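Local coordinates for protein angiotensin-converting enzyme (Anopheles gambiae, PDB 6S1Y) that probably hydrolyses peptides as a zinc-dependent metallopeptidase of the mosquito, a member of the angiotensin-converting enzyme family, at residues F434-T437 with L438-R442; E411-E414 with Q415-I418; L546-G549 with S550-P553; M292-D295 with F296-L300; Y154-V157 with Q158-A162. One frame throughout, in Å; residues are numbered along the deposited sequence.

Interaction 1: residues F434-T437 with L438-R442; sequences FAYT and LDKYR
Lys440 reaches back along its helix to Tyr436, an i to i+4 pairing in which the lysine chain runs past the ring and its amine bonds the hydroxyl. CB of Lys440 starts over the previous turn, 3.4 Å from Tyr436 O. With CG anti to the backbone N (chi1 -170°) the chain runs outward nearly straight, and Lys440 CD comes within 3.7 Å of Tyr436 CE2, crossing the ring at a slant. A bend at the last torsion (chi4 75°) then turns NZ toward the phenol oxygen, and Lys440 NZ donates to Tyr436 OH at 3.0 Å. That oxygen is also hydrogen-bonded to Asp208, a nearby carboxylate that may favour the charged lysine.

Elsewhere on the helix, Leu438 sets CG over a face of the Phe434 ring, with Leu438 CD1 4.0 Å from Phe434 CE2. Thr437 OG1 turns back to Phe434 O at 2.7 Å, giving that carbonyl a second donor beside Leu438 N.

The contact, mostly buried, lies on helix 431-447: Phe434 lies near the bound glutamyl ligand, Thr437 and Lys440 pack on helix 455-467, and Tyr436 fits against helix 203-233.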
loop_
_atom_site.group_PDB
_atom_site.type_symbol
_atom_site.label_atom_id
_atom_site.label_comp_id
_atom_site.label_asym_id
_atom_site.label_seq_id
_atom_site.Cartn_x
_atom_site.Cartn_y
_atom_site.Cartn_z
ATOM N N PHE A 434 6.775 -9.217 -2.196
ATOM C CA PHE A 434 6.935 -8.035 -3.027
ATOM C C PHE A 434 7.206 -6.806 -2.172
ATOM O O PHE A 434 8.167 -6.074 -2.414
ATOM C CB PHE A 434 5.686 -7.807 -3.872
ATOM C CG PHE A 434 5.714 -6.520 -4.647
ATOM C CD1 PHE A 434 6.332 -6.457 -5.891
ATOM C CD2 PHE A 434 5.122 -5.387 -4.141
ATOM C CE1 PHE A 434 6.344 -5.287 -6.611
ATOM C CE2 PHE A 434 5.137 -4.210 -4.852
ATOM C CZ PHE A 434 5.747 -4.158 -6.090
ATOM N N ALA A 435 6.330 -6.531 -1.198
ATOM C CA ALA A 435 6.470 -5.324 -0.383
ATOM C C ALA A 435 7.818 -5.315 0.324
ATOM O O ALA A 435 8.491 -4.283 0.376
ATOM C CB ALA A 435 5.325 -5.239 0.625
ATOM N N TYR A 436 8.247 -6.477 0.828
ATOM C CA TYR A 436 9.552 -6.601 1.470
ATOM C C TYR A 436 10.685 -6.162 0.543
ATOM O O TYR A 436 11.562 -5.394 0.948
ATOM C CB TYR A 436 9.766 -8.055 1.913
ATOM C CG TYR A 436 11.111 -8.363 2.537
ATOM C CD1 TYR A 436 11.455 -7.872 3.796
ATOM C CD2 TYR A 436 12.027 -9.196 1.890
ATOM C CE1 TYR A 436 12.688 -8.192 4.370
ATOM C CE2 TYR A 436 13.236 -9.511 2.455
ATOM C CZ TYR A 436 13.575 -9.003 3.689
ATOM O OH TYR A 436 14.802 -9.337 4.245
ATOM N N THR A 437 10.684 -6.637 -0.708
ATOM C CA THR A 437 11.812 -6.358 -1.589
ATOM C C THR A 437 11.913 -4.880 -1.948
ATOM O O THR A 437 13.003 -4.397 -2.256
ATOM C CB THR A 437 11.724 -7.172 -2.883
ATOM O OG1 THR A 437 10.461 -6.929 -3.501
ATOM C CG2 THR A 437 11.850 -8.654 -2.619
ATOM N N LEU A 438 10.800 -4.151 -1.957
ATOM C CA LEU A 438 10.873 -2.754 -2.380
ATOM C C LEU A 438 11.675 -1.905 -1.389
ATOM O O LEU A 438 12.481 -1.060 -1.799
ATOM C CB LEU A 438 9.478 -2.166 -2.557
ATOM C CG LEU A 438 8.764 -2.389 -3.881
ATOM C CD1 LEU A 438 7.706 -1.310 -4.061
ATOM C CD2 LEU A 438 9.746 -2.353 -5.041
ATOM N N ASP A 439 11.450 -2.082 -0.089
ATOM C CA ASP A 439 12.239 -1.299 0.849
ATOM C C ASP A 439 13.563 -1.956 1.187
ATOM O O ASP A 439 14.543 -1.243 1.434
ATOM C CB ASP A 439 11.414 -0.984 2.097
ATOM C CG ASP A 439 10.511 0.261 1.877
ATOM O OD1 ASP A 439 10.517 0.782 0.742
ATOM O OD2 ASP A 439 9.830 0.731 2.819
ATOM N N LYS A 440 13.666 -3.281 1.149
ATOM C CA LYS A 440 14.997 -3.865 1.291
ATOM C C LYS A 440 15.902 -3.315 0.203
ATOM O O LYS A 440 17.037 -2.925 0.470
ATOM C CB LYS A 440 14.931 -5.391 1.247
ATOM C CG LYS A 440 16.219 -6.104 1.612
ATOM C CD LYS A 440 16.138 -7.604 1.263
ATOM C CE LYS A 440 17.411 -8.398 1.663
ATOM N NZ LYS A 440 17.476 -8.639 3.123
ATOM N N TYR A 441 15.387 -3.202 -1.021
ATOM C CA TYR A 441 16.165 -2.591 -2.091
ATOM C C TYR A 441 16.471 -1.133 -1.782
ATOM O O TYR A 441 17.621 -0.688 -1.908
ATOM C CB TYR A 441 15.427 -2.703 -3.419
ATOM C CG TYR A 441 16.123 -1.999 -4.549
ATOM C CD1 TYR A 441 17.203 -2.577 -5.181
ATOM C CD2 TYR A 441 15.703 -0.749 -4.986
ATOM C CE1 TYR A 441 17.847 -1.938 -6.213
ATOM C CE2 TYR A 441 16.342 -0.109 -6.030
ATOM C CZ TYR A 441 17.411 -0.711 -6.639
ATOM O OH TYR A 441 18.041 -0.079 -7.683
ATOM N N ARG A 442 15.455 -0.358 -1.391
ATOM C CA ARG A 442 15.700 1.069 -1.200
ATOM C C ARG A 442 16.583 1.316 0.016
ATOM O O ARG A 442 17.438 2.206 -0.012
ATOM C CB ARG A 442 14.375 1.830 -1.108
ATOM C CG ARG A 442 13.713 1.948 -2.477
ATOM C CD ARG A 442 12.537 2.946 -2.530
ATOM N NE ARG A 442 11.351 2.515 -1.790
ATOM C CZ ARG A 442 10.203 3.196 -1.729
ATOM N NH1 ARG A 442 10.036 4.371 -2.347
ATOM N NH2 ARG A 442 9.205 2.695 -1.032
#

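Interaction 2: residues E411-E414 with Q415-I418; sequences EEDE and QVKI
Asp413 OD1 receives two backbone N-H groups at the start of helix 414-429, the classic N-cap. The bond from Val416 N is the straighter, 2.9 Å long with an angle of 171° at the hydrogen, and it meets Asp413 OD1 nearly along the C-O axis. Gln415 N adds a weak, strongly bent bond to the same oxygen. Holding chi1 at 56°, with CG between the backbone N and the carbonyl carbon, folds the carboxylate back over the first turn. Its other oxygen, OD2, forms a salt bridge with Lys270, so the cap is tied to a neighbouring loop. A negative group here should also suit the helix dipole.

The backbone then takes over: Lys417 N donates to Asp413 O and Ile418 N to Glu414 O at 3.0 Å. On the outer side, the bent chain of Glu414 meets Lys417, whose NZ makes a salt bridge to Glu414 OE1 at 3.1 Å, its hydrogen bond weak.

Packing completes the turn. Glu412, extended beyond CG, slants across the aliphatic part of Lys417, its OE1 3.7 Å from Lys417 CG, while the two charged ends stay apart. Val416 is buried, touching Tyr410 and Lys271. Val416 CG2, beside the backbone N and anti to the carbonyl carbon, comes to 3.3 Å from Asp413 OD1 and 3.9 Å from Glu411 O.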
loop_
_atom_site.group_PDB
_atom_site.type_symbol
_atom_site.label_atom_id
_atom_site.label_comp_id
_atom_site.label_asym_id
_atom_site.label_seq_id
_atom_site.Cartn_x
_atom_site.Cartn_y
_atom_site.Cartn_z
ATOM N N GLU A 411 -24.345 -24.214 -4.079
ATOM C CA GLU A 411 -24.017 -25.300 -3.172
ATOM C C GLU A 411 -22.555 -25.185 -2.740
ATOM O O GLU A 411 -21.645 -25.165 -3.582
ATOM C CB GLU A 411 -24.271 -26.639 -3.853
ATOM C CG GLU A 411 -24.152 -27.840 -2.904
ATOM C CD GLU A 411 -25.120 -27.771 -1.725
ATOM O OE1 GLU A 411 -26.246 -27.231 -1.897
ATOM O OE2 GLU A 411 -24.741 -28.255 -0.633
ATOM N N GLU A 412 -22.323 -25.120 -1.431
ATOM C CA GLU A 412 -20.966 -25.038 -0.923
ATOM C C GLU A 412 -20.405 -26.438 -0.711
ATOM O O GLU A 412 -21.089 -27.318 -0.167
ATOM C CB GLU A 412 -20.885 -24.248 0.382
ATOM C CG GLU A 412 -19.466 -23.737 0.665
ATOM C CD GLU A 412 -19.280 -23.228 2.090
ATOM O OE1 GLU A 412 -18.421 -22.338 2.298
ATOM O OE2 GLU A 412 -19.987 -23.722 3.004
ATOM N N ASP A 413 -19.170 -26.644 -1.156
ATOM C CA ASP A 413 -18.454 -27.871 -0.897
ATOM C C ASP A 413 -16.987 -27.537 -0.687
ATOM O O ASP A 413 -16.566 -26.378 -0.735
ATOM C CB ASP A 413 -18.645 -28.899 -2.024
ATOM C CG ASP A 413 -18.251 -28.371 -3.384
ATOM O OD1 ASP A 413 -17.271 -27.584 -3.469
ATOM O OD2 ASP A 413 -18.881 -28.775 -4.385
ATOM N N GLU A 414 -16.194 -28.559 -0.444
ATOM C CA GLU A 414 -14.786 -28.327 -0.157
ATOM C C GLU A 414 -14.059 -27.676 -1.331
ATOM O O GLU A 414 -13.105 -26.930 -1.114
ATOM C CB GLU A 414 -14.137 -29.648 0.240
ATOM C CG GLU A 414 -14.235 -29.920 1.744
ATOM C CD GLU A 414 -13.419 -28.919 2.555
ATOM O OE1 GLU A 414 -13.937 -28.424 3.579
ATOM O OE2 GLU A 414 -12.260 -28.621 2.147
ATOM N N GLN A 415 -14.499 -27.917 -2.574
ATOM C CA GLN A 415 -13.786 -27.353 -3.716
ATOM C C GLN A 415 -14.073 -25.871 -3.882
ATOM O O GLN A 415 -13.167 -25.090 -4.228
ATOM C CB GLN A 415 -14.137 -28.090 -4.996
ATOM C CG GLN A 415 -13.547 -29.481 -5.041
ATOM C CD GLN A 415 -14.320 -30.457 -4.173
ATOM O OE1 GLN A 415 -15.542 -30.451 -4.166
ATOM N NE2 GLN A 415 -13.608 -31.273 -3.422
ATOM N N VAL A 416 -15.318 -25.464 -3.650
ATOM C CA VAL A 416 -15.619 -24.043 -3.588
ATOM C C VAL A 416 -14.746 -23.384 -2.526
ATOM O O VAL A 416 -14.210 -22.288 -2.728
ATOM C CB VAL A 416 -17.121 -23.822 -3.335
ATOM C CG1 VAL A 416 -17.434 -22.345 -3.245
ATOM C CG2 VAL A 416 -17.935 -24.471 -4.448
ATOM N N LYS A 417 -14.540 -24.061 -1.406
ATOM C CA LYS A 417 -13.708 -23.458 -0.372
ATOM C C LYS A 417 -12.242 -23.347 -0.810
ATOM O O LYS A 417 -11.580 -22.351 -0.471
ATOM C CB LYS A 417 -13.869 -24.236 0.925
ATOM C CG LYS A 417 -15.062 -23.727 1.720
ATOM C CD LYS A 417 -15.583 -24.741 2.726
ATOM C CE LYS A 417 -14.504 -25.233 3.672
ATOM N NZ LYS A 417 -15.118 -25.871 4.892
ATOM N N ILE A 418 -11.729 -24.311 -1.585
ATOM C CA ILE A 418 -10.370 -24.192 -2.114
ATOM C C ILE A 418 -10.278 -23.020 -3.100
ATOM O O ILE A 418 -9.369 -22.191 -3.010
ATOM C CB ILE A 418 -9.930 -25.524 -2.759
ATOM C CG1 ILE A 418 -9.948 -26.676 -1.730
ATOM C CG2 ILE A 418 -8.548 -25.412 -3.351
ATOM C CD1 ILE A 418 -9.028 -26.478 -0.545
#

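Interaction 3: residues L546-G549 with S550-P553; sequences LALG and SSKP
Leu548 O is the acceptor on which this chain reversal turns, and Ser551 gives it two donors. The backbone bond, from Ser551 N to Leu548 O at 2.9 Å, closes a type II' beta turn running from Leu548 to Ser551. The side-chain bond is shorter: Ser551 OG donates to Leu548 O at 2.7 Å, lying in the carbonyl plane on a lone pair, whereas the N-H approaches tilted by 30°. A chi1 of 64°, which sets OG between the backbone N and the carbonyl carbon, turns the hydroxyl back over the turn to reach it.

Water makes the next link. One molecule donates to Gly549 O at 2.8 Å and accepts from Lys552 N at 2.9 Å, bridging the chain where it leaves the turn. Gly549 itself has positive phi (51°), a value that favours glycine, and is the first residue after the helix to leave helical torsions.

Apolar contact is slight. Leu548 CD2 lies 4.1 Å from Lys552 CD, the extended lysine chain slanting past the leucine branch.

The turn joins the end of helix 536-547 to the start of helix 554-562, with Pro553 at the N-cap of the latter. Ser550 bonds through OG to Lys89 and through its carbonyl to Arg85, Ser551 touches Gln371 and Phe375, and Leu546 packs on Tyr364 and Gln367 of helix 349-368.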
loop_
_atom_site.group_PDB
_atom_site.type_symbol
_atom_site.label_atom_id
_atom_site.label_comp_id
_atom_site.label_asym_id
_atom_site.label_seq_id
_atom_site.Cartn_x
_atom_site.Cartn_y
_atom_site.Cartn_z
ATOM N N LEU A 546 -8.132 3.732 16.835
ATOM C CA LEU A 546 -7.877 4.770 15.848
ATOM C C LEU A 546 -7.943 6.166 16.444
ATOM O O LEU A 546 -7.228 7.057 15.980
ATOM C CB LEU A 546 -8.880 4.652 14.703
ATOM C CG LEU A 546 -8.961 3.274 14.048
ATOM C CD1 LEU A 546 -9.881 3.332 12.835
ATOM C CD2 LEU A 546 -7.588 2.773 13.667
ATOM N N ALA A 547 -8.796 6.389 17.451
ATOM C CA ALA A 547 -8.897 7.718 18.052
ATOM C C ALA A 547 -7.579 8.139 18.680
ATOM O O ALA A 547 -7.322 9.339 18.812
ATOM C CB ALA A 547 -10.016 7.758 19.097
ATOM N N LEU A 548 -6.723 7.175 19.044
ATOM C CA LEU A 548 -5.430 7.516 19.618
ATOM C C LEU A 548 -4.524 8.252 18.642
ATOM O O LEU A 548 -3.609 8.961 19.083
ATOM C CB LEU A 548 -4.712 6.255 20.091
ATOM C CG LEU A 548 -5.365 5.494 21.244
ATOM C CD1 LEU A 548 -4.593 4.202 21.456
ATOM C CD2 LEU A 548 -5.393 6.340 22.514
ATOM N N GLY A 549 -4.744 8.105 17.339
ATOM C CA GLY A 549 -3.777 8.625 16.390
ATOM C C GLY A 549 -2.393 8.143 16.748
ATOM O O GLY A 549 -2.145 6.946 16.970
ATOM N N SER A 550 -1.477 9.091 16.844
ATOM C CA SER A 550 -0.078 8.833 17.139
ATOM C C SER A 550 0.275 9.156 18.586
ATOM O O SER A 550 1.458 9.198 18.935
ATOM C CB SER A 550 0.787 9.658 16.180
ATOM O OG SER A 550 2.144 9.297 16.296
ATOM N N SER A 551 -0.724 9.361 19.442
ATOM C CA SER A 551 -0.468 9.900 20.773
ATOM C C SER A 551 0.190 8.889 21.692
ATOM O O SER A 551 0.857 9.285 22.652
ATOM C CB SER A 551 -1.766 10.383 21.406
ATOM O OG SER A 551 -2.667 9.312 21.603
ATOM N N LYS A 552 0.044 7.600 21.410
ATOM C CA LYS A 552 0.737 6.581 22.185
ATOM C C LYS A 552 1.670 5.753 21.298
ATOM O O LYS A 552 1.456 5.639 20.082
ATOM C CB LYS A 552 -0.272 5.652 22.877
ATOM C CG LYS A 552 -1.258 6.400 23.754
ATOM C CD LYS A 552 -2.043 5.459 24.656
ATOM C CE LYS A 552 -2.653 6.206 25.846
ATOM N NZ LYS A 552 -3.692 5.382 26.542
ATOM N N PRO A 553 2.723 5.184 21.884
ATOM C CA PRO A 553 3.517 4.173 21.167
ATOM C C PRO A 553 2.617 3.077 20.618
ATOM O O PRO A 553 1.633 2.683 21.253
ATOM C CB PRO A 553 4.459 3.628 22.248
ATOM C CG PRO A 553 4.559 4.735 23.251
ATOM C CD PRO A 553 3.230 5.428 23.247
HETATM O O HOH W 1 -1.368 5.950 19.431
#

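Interaction 4: residues M292-D295 with F296-L300; sequences MGDD and FFTSL
Phe297 meets Gly293 O, one turn earlier, at a slant to its ring. Phe297 CD2 is 3.2 Å from Gly293 O. The torsion that places the ring there has CG beside the backbone N and anti to the carbonyl carbon. Phe296 goes the other way: its CB lies 3.7 Å from Gly293 O, while its ring points out to meet those of Tyr533 and His400, with planes turned by about 50° and 35°.

Toward the end of the helix, hydroxyls turn back onto backbone carbonyls. Asp295 O accepts two donors from the same face of its plane, Ser299 N at 2.8 Å and Thr298 OG1 at 2.8 Å. The hydroxyl comes in at a steep angle of 105° at the oxygen, whereas the N-H lies much closer to the C=O direction. Ser299 OG repeats the device on Phe296 O, at 2.6 Å, and is also bonded to Gln534 N. The methyl of Thr298, CG2, lies 3.8 Å from Asp294 OD1. Both aspartates find stronger partners beyond the helix: Asp294 OD1 accepts from Leu305 N, and Asp295 OD2 bonds with Tyr533 OH.

Residues 292-299 lie in the later part of helix 286-299. Phe296 and Phe297 pack together on Leu391 of helix 381-395, and Phe297 also touches Leu359 and Gln363 of helix 349-368, which carries the two zinc-binding histidines.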
loop_
_atom_site.group_PDB
_atom_site.type_symbol
_atom_site.label_atom_id
_atom_site.label_comp_id
_atom_site.label_asym_id
_atom_site.label_seq_id
_atom_site.Cartn_x
_atom_site.Cartn_y
_atom_site.Cartn_z
ATOM N N MET A 292 -21.421 2.186 -0.492
ATOM C CA MET A 292 -21.405 0.916 0.231
ATOM C C MET A 292 -20.257 0.827 1.226
ATOM O O MET A 292 -20.419 0.224 2.291
ATOM C CB MET A 292 -21.354 -0.229 -0.757
ATOM C CG MET A 292 -22.698 -0.395 -1.436
ATOM S SD MET A 292 -22.627 -1.636 -2.717
ATOM C CE MET A 292 -22.444 -3.096 -1.687
ATOM N N GLY A 293 -19.108 1.437 0.936
ATOM C CA GLY A 293 -18.044 1.457 1.925
ATOM C C GLY A 293 -18.374 2.361 3.100
ATOM O O GLY A 293 -18.005 2.070 4.243
ATOM N N ASP A 294 -19.053 3.484 2.829
ATOM C CA ASP A 294 -19.590 4.329 3.894
ATOM C C ASP A 294 -20.540 3.535 4.784
ATOM O O ASP A 294 -20.443 3.580 6.015
ATOM C CB ASP A 294 -20.315 5.536 3.269
ATOM C CG ASP A 294 -20.564 6.675 4.266
ATOM O OD1 ASP A 294 -19.984 6.666 5.372
ATOM O OD2 ASP A 294 -21.358 7.593 3.929
ATOM N N ASP A 295 -21.446 2.771 4.164
ATOM C CA ASP A 295 -22.411 1.973 4.923
ATOM C C ASP A 295 -21.727 0.957 5.829
ATOM O O ASP A 295 -22.176 0.714 6.954
ATOM C CB ASP A 295 -23.358 1.244 3.975
ATOM C CG ASP A 295 -24.322 0.326 4.713
ATOM O OD1 ASP A 295 -25.251 0.846 5.393
ATOM O OD2 ASP A 295 -24.160 -0.916 4.623
ATOM N N PHE A 296 -20.657 0.323 5.351
ATOM C CA PHE A 296 -19.979 -0.663 6.186
ATOM C C PHE A 296 -19.435 0.007 7.442
ATOM O O PHE A 296 -19.643 -0.480 8.559
ATOM C CB PHE A 296 -18.877 -1.354 5.385
ATOM C CG PHE A 296 -18.459 -2.685 5.947
ATOM C CD1 PHE A 296 -17.896 -2.774 7.204
ATOM C CD2 PHE A 296 -18.615 -3.847 5.209
ATOM C CE1 PHE A 296 -17.511 -3.985 7.724
ATOM C CE2 PHE A 296 -18.225 -5.067 5.725
ATOM C CZ PHE A 296 -17.671 -5.133 6.980
ATOM N N PHE A 297 -18.777 1.158 7.284
ATOM C CA PHE A 297 -18.242 1.865 8.447
ATOM C C PHE A 297 -19.359 2.326 9.389
ATOM O O PHE A 297 -19.214 2.252 10.615
ATOM C CB PHE A 297 -17.403 3.063 7.996
ATOM C CG PHE A 297 -15.990 2.715 7.623
ATOM C CD1 PHE A 297 -15.057 2.397 8.605
ATOM C CD2 PHE A 297 -15.580 2.723 6.298
ATOM C CE1 PHE A 297 -13.736 2.066 8.266
ATOM C CE2 PHE A 297 -14.256 2.403 5.956
ATOM C CZ PHE A 297 -13.342 2.077 6.944
ATOM N N THR A 298 -20.474 2.819 8.840
ATOM C CA THR A 298 -21.581 3.233 9.710
ATOM C C THR A 298 -22.187 2.031 10.434
ATOM O O THR A 298 -22.513 2.119 11.625
ATOM C CB THR A 298 -22.653 3.989 8.919
ATOM O OG1 THR A 298 -23.182 3.158 7.881
ATOM C CG2 THR A 298 -22.067 5.249 8.280
ATOM N N SER A 299 -22.299 0.884 9.751
ATOM C CA SER A 299 -22.738 -0.337 10.415
ATOM C C SER A 299 -21.875 -0.687 11.617
ATOM O O SER A 299 -22.303 -1.480 12.465
ATOM C CB SER A 299 -22.715 -1.508 9.432
ATOM O OG SER A 299 -21.424 -2.127 9.421
ATOM N N LEU A 300 -20.653 -0.152 11.699
ATOM C CA LEU A 300 -19.773 -0.420 12.831
ATOM C C LEU A 300 -19.824 0.683 13.889
ATOM O O LEU A 300 -18.927 0.756 14.742
ATOM C CB LEU A 300 -18.326 -0.603 12.363
ATOM C CG LEU A 300 -18.020 -1.728 11.367
ATOM C CD1 LEU A 300 -16.595 -1.627 10.832
ATOM C CD2 LEU A 300 -18.239 -3.089 12.000
#

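Interaction 5: residues Y154-V157 with Q158-A162; sequences YYWV and QWYNA
Trp156 and Tyr160 lie almost flat on one another, one turn apart on helix 149-163. Their stack is offset: the tyrosine ring and the six-membered ring of the indole have centroids 3.8 Å apart and planes only 15° from parallel. Tyr160 CD1 sits over the centre of the indole system, and Trp156 CZ2 over the centre of the phenol ring. The first torsions make this possible, since Trp156 sends CG anti to the backbone N (chi1 -171°) while Tyr160 keeps CG beside its own N, which brings the two rings together one turn apart.

Tyr154 and Gln158 pair differently. Gln158 CG stands over a face of the Tyr154 ring in a CH-pi contact, 3.7 Å from its centroid. The bend at chi2 carries the amide out toward the CE1 and hydroxyl end of the same ring, its plane 25° from that of the phenol, with Gln158 NE2 3.5 Å from Tyr154 CE1. Val157 and Asn161 lie side by side, pointing the same way.

The phenol oxygens are held outside the helix, Tyr154 OH by Cys123 O and Tyr160 OH by Leu252 O. Both pairings follow the i to i+4 spacing of an alpha-helix, here an aromatic-rich helix of the largely helical angiotensin-converting enzyme fold.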
loop_
_atom_site.group_PDB
_atom_site.type_symbol
_atom_site.label_atom_id
_atom_site.label_comp_id
_atom_site.label_asym_id
_atom_site.label_seq_id
_atom_site.Cartn_x
_atom_site.Cartn_y
_atom_site.Cartn_z
ATOM N N TYR A 154 4.869 -6.495 -24.988
ATOM C CA TYR A 154 4.988 -5.162 -25.577
ATOM C C TYR A 154 4.643 -4.080 -24.558
ATOM O O TYR A 154 5.414 -3.139 -24.347
ATOM C CB TYR A 154 4.085 -5.048 -26.819
ATOM C CG TYR A 154 3.821 -3.618 -27.290
ATOM C CD1 TYR A 154 4.718 -2.965 -28.115
ATOM C CD2 TYR A 154 2.669 -2.937 -26.906
ATOM C CE1 TYR A 154 4.484 -1.669 -28.543
ATOM C CE2 TYR A 154 2.425 -1.648 -27.329
ATOM C CZ TYR A 154 3.338 -1.017 -28.157
ATOM O OH TYR A 154 3.103 0.284 -28.582
ATOM N N TYR A 155 3.501 -4.208 -23.885
ATOM C CA TYR A 155 3.125 -3.145 -22.964
ATOM C C TYR A 155 4.040 -3.108 -21.754
ATOM O O TYR A 155 4.308 -2.039 -21.205
ATOM C CB TYR A 155 1.672 -3.286 -22.525
ATOM C CG TYR A 155 0.669 -2.907 -23.607
ATOM C CD1 TYR A 155 0.528 -1.583 -24.051
ATOM C CD2 TYR A 155 -0.146 -3.878 -24.183
ATOM C CE1 TYR A 155 -0.391 -1.251 -25.039
ATOM C CE2 TYR A 155 -1.047 -3.556 -25.169
ATOM C CZ TYR A 155 -1.179 -2.249 -25.592
ATOM O OH TYR A 155 -2.102 -1.970 -26.573
ATOM N N TRP A 156 4.488 -4.271 -21.281
ATOM C CA TRP A 156 5.441 -4.284 -20.170
ATOM C C TRP A 156 6.691 -3.498 -20.546
ATOM O O TRP A 156 7.118 -2.597 -19.814
ATOM C CB TRP A 156 5.777 -5.723 -19.791
ATOM C CG TRP A 156 6.569 -5.875 -18.535
ATOM C CD1 TRP A 156 6.110 -6.315 -17.327
ATOM C CD2 TRP A 156 7.963 -5.611 -18.358
ATOM N NE1 TRP A 156 7.144 -6.344 -16.400
ATOM C CE2 TRP A 156 8.286 -5.916 -17.011
ATOM C CE3 TRP A 156 8.981 -5.147 -19.206
ATOM C CZ2 TRP A 156 9.569 -5.745 -16.491
ATOM C CZ3 TRP A 156 10.269 -4.978 -18.682
ATOM C CH2 TRP A 156 10.548 -5.286 -17.342
ATOM N N VAL A 157 7.245 -3.789 -21.730
ATOM C CA VAL A 157 8.442 -3.098 -22.212
ATOM C C VAL A 157 8.188 -1.602 -22.395
ATOM O O VAL A 157 9.011 -0.764 -22.000
ATOM C CB VAL A 157 8.935 -3.739 -23.517
ATOM C CG1 VAL A 157 10.023 -2.866 -24.174
ATOM C CG2 VAL A 157 9.442 -5.165 -23.234
ATOM N N GLN A 158 7.064 -1.244 -23.023
ATOM C CA GLN A 158 6.697 0.162 -23.159
ATOM C C GLN A 158 6.654 0.857 -21.806
ATOM O O GLN A 158 7.242 1.930 -21.622
ATOM C CB GLN A 158 5.340 0.276 -23.841
ATOM C CG GLN A 158 5.367 -0.103 -25.308
ATOM C CD GLN A 158 5.977 0.973 -26.165
ATOM O OE1 GLN A 158 5.696 2.173 -25.987
ATOM N NE2 GLN A 158 6.808 0.565 -27.111
ATOM N N TRP A 159 5.954 0.257 -20.841
ATOM C CA TRP A 159 5.765 0.916 -19.556
ATOM C C TRP A 159 7.099 1.183 -18.870
ATOM O O TRP A 159 7.376 2.311 -18.440
ATOM C CB TRP A 159 4.864 0.074 -18.643
ATOM C CG TRP A 159 4.784 0.684 -17.270
ATOM C CD1 TRP A 159 5.432 0.273 -16.141
ATOM C CD2 TRP A 159 4.045 1.859 -16.897
ATOM N NE1 TRP A 159 5.146 1.114 -15.088
ATOM C CE2 TRP A 159 4.286 2.086 -15.525
ATOM C CE3 TRP A 159 3.191 2.732 -17.591
ATOM C CZ2 TRP A 159 3.708 3.146 -14.836
ATOM C CZ3 TRP A 159 2.625 3.781 -16.911
ATOM C CH2 TRP A 159 2.893 3.989 -15.548
ATOM N N TYR A 160 7.928 0.143 -18.731
ATOM C CA TYR A 160 9.177 0.254 -17.990
ATOM C C TYR A 160 10.181 1.141 -18.722
ATOM O O TYR A 160 10.931 1.884 -18.086
ATOM C CB TYR A 160 9.761 -1.151 -17.747
ATOM C CG TYR A 160 9.166 -1.893 -16.565
ATOM C CD1 TYR A 160 7.912 -2.546 -16.663
ATOM C CD2 TYR A 160 9.807 -1.901 -15.337
ATOM C CE1 TYR A 160 7.333 -3.189 -15.553
ATOM C CE2 TYR A 160 9.238 -2.547 -14.222
ATOM C CZ TYR A 160 8.025 -3.198 -14.342
ATOM O OH TYR A 160 7.523 -3.837 -13.248
ATOM N N ASN A 161 10.221 1.082 -20.055
ATOM C CA ASN A 161 11.145 1.952 -20.783
ATOM C C ASN A 161 10.773 3.427 -20.597
ATOM O O ASN A 161 11.646 4.291 -20.618
ATOM C CB ASN A 161 11.192 1.583 -22.277
ATOM C CG ASN A 161 12.160 0.410 -22.578
ATOM O OD1 ASN A 161 12.344 -0.504 -21.747
ATOM N ND2 ASN A 161 12.778 0.425 -23.766
ATOM N N ALA A 162 9.498 3.731 -20.371
ATOM C CA ALA A 162 9.040 5.106 -20.264
ATOM C C ALA A 162 9.076 5.660 -18.842
ATOM O O ALA A 162 9.264 6.877 -18.673
ATOM C CB ALA A 162 7.608 5.217 -20.809
#

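Along the chain the five contacts come in series: interaction 5, then 4, 2, 1 and 3. None touches another. Interactions 3 and 4 have nearest atoms about 6 Å apart and interactions 1 and 5 about 7 Å, whereas the centres of interactions 3 and 5 lie about 42 Å apart, on opposite sides of the chain's centre. Interactions 2 and 1 fall on successive helices, 414-429 and 431-447, yet their centres are 36 Å apart. Interaction 1 lies deepest, beside the bound ligand; interactions 3 and 4 both pack on helix 349-368, which bears zinc ligands. Together they sample how a mostly helical peptidase starts, continues and ends its helices, from near the active site to the periphery.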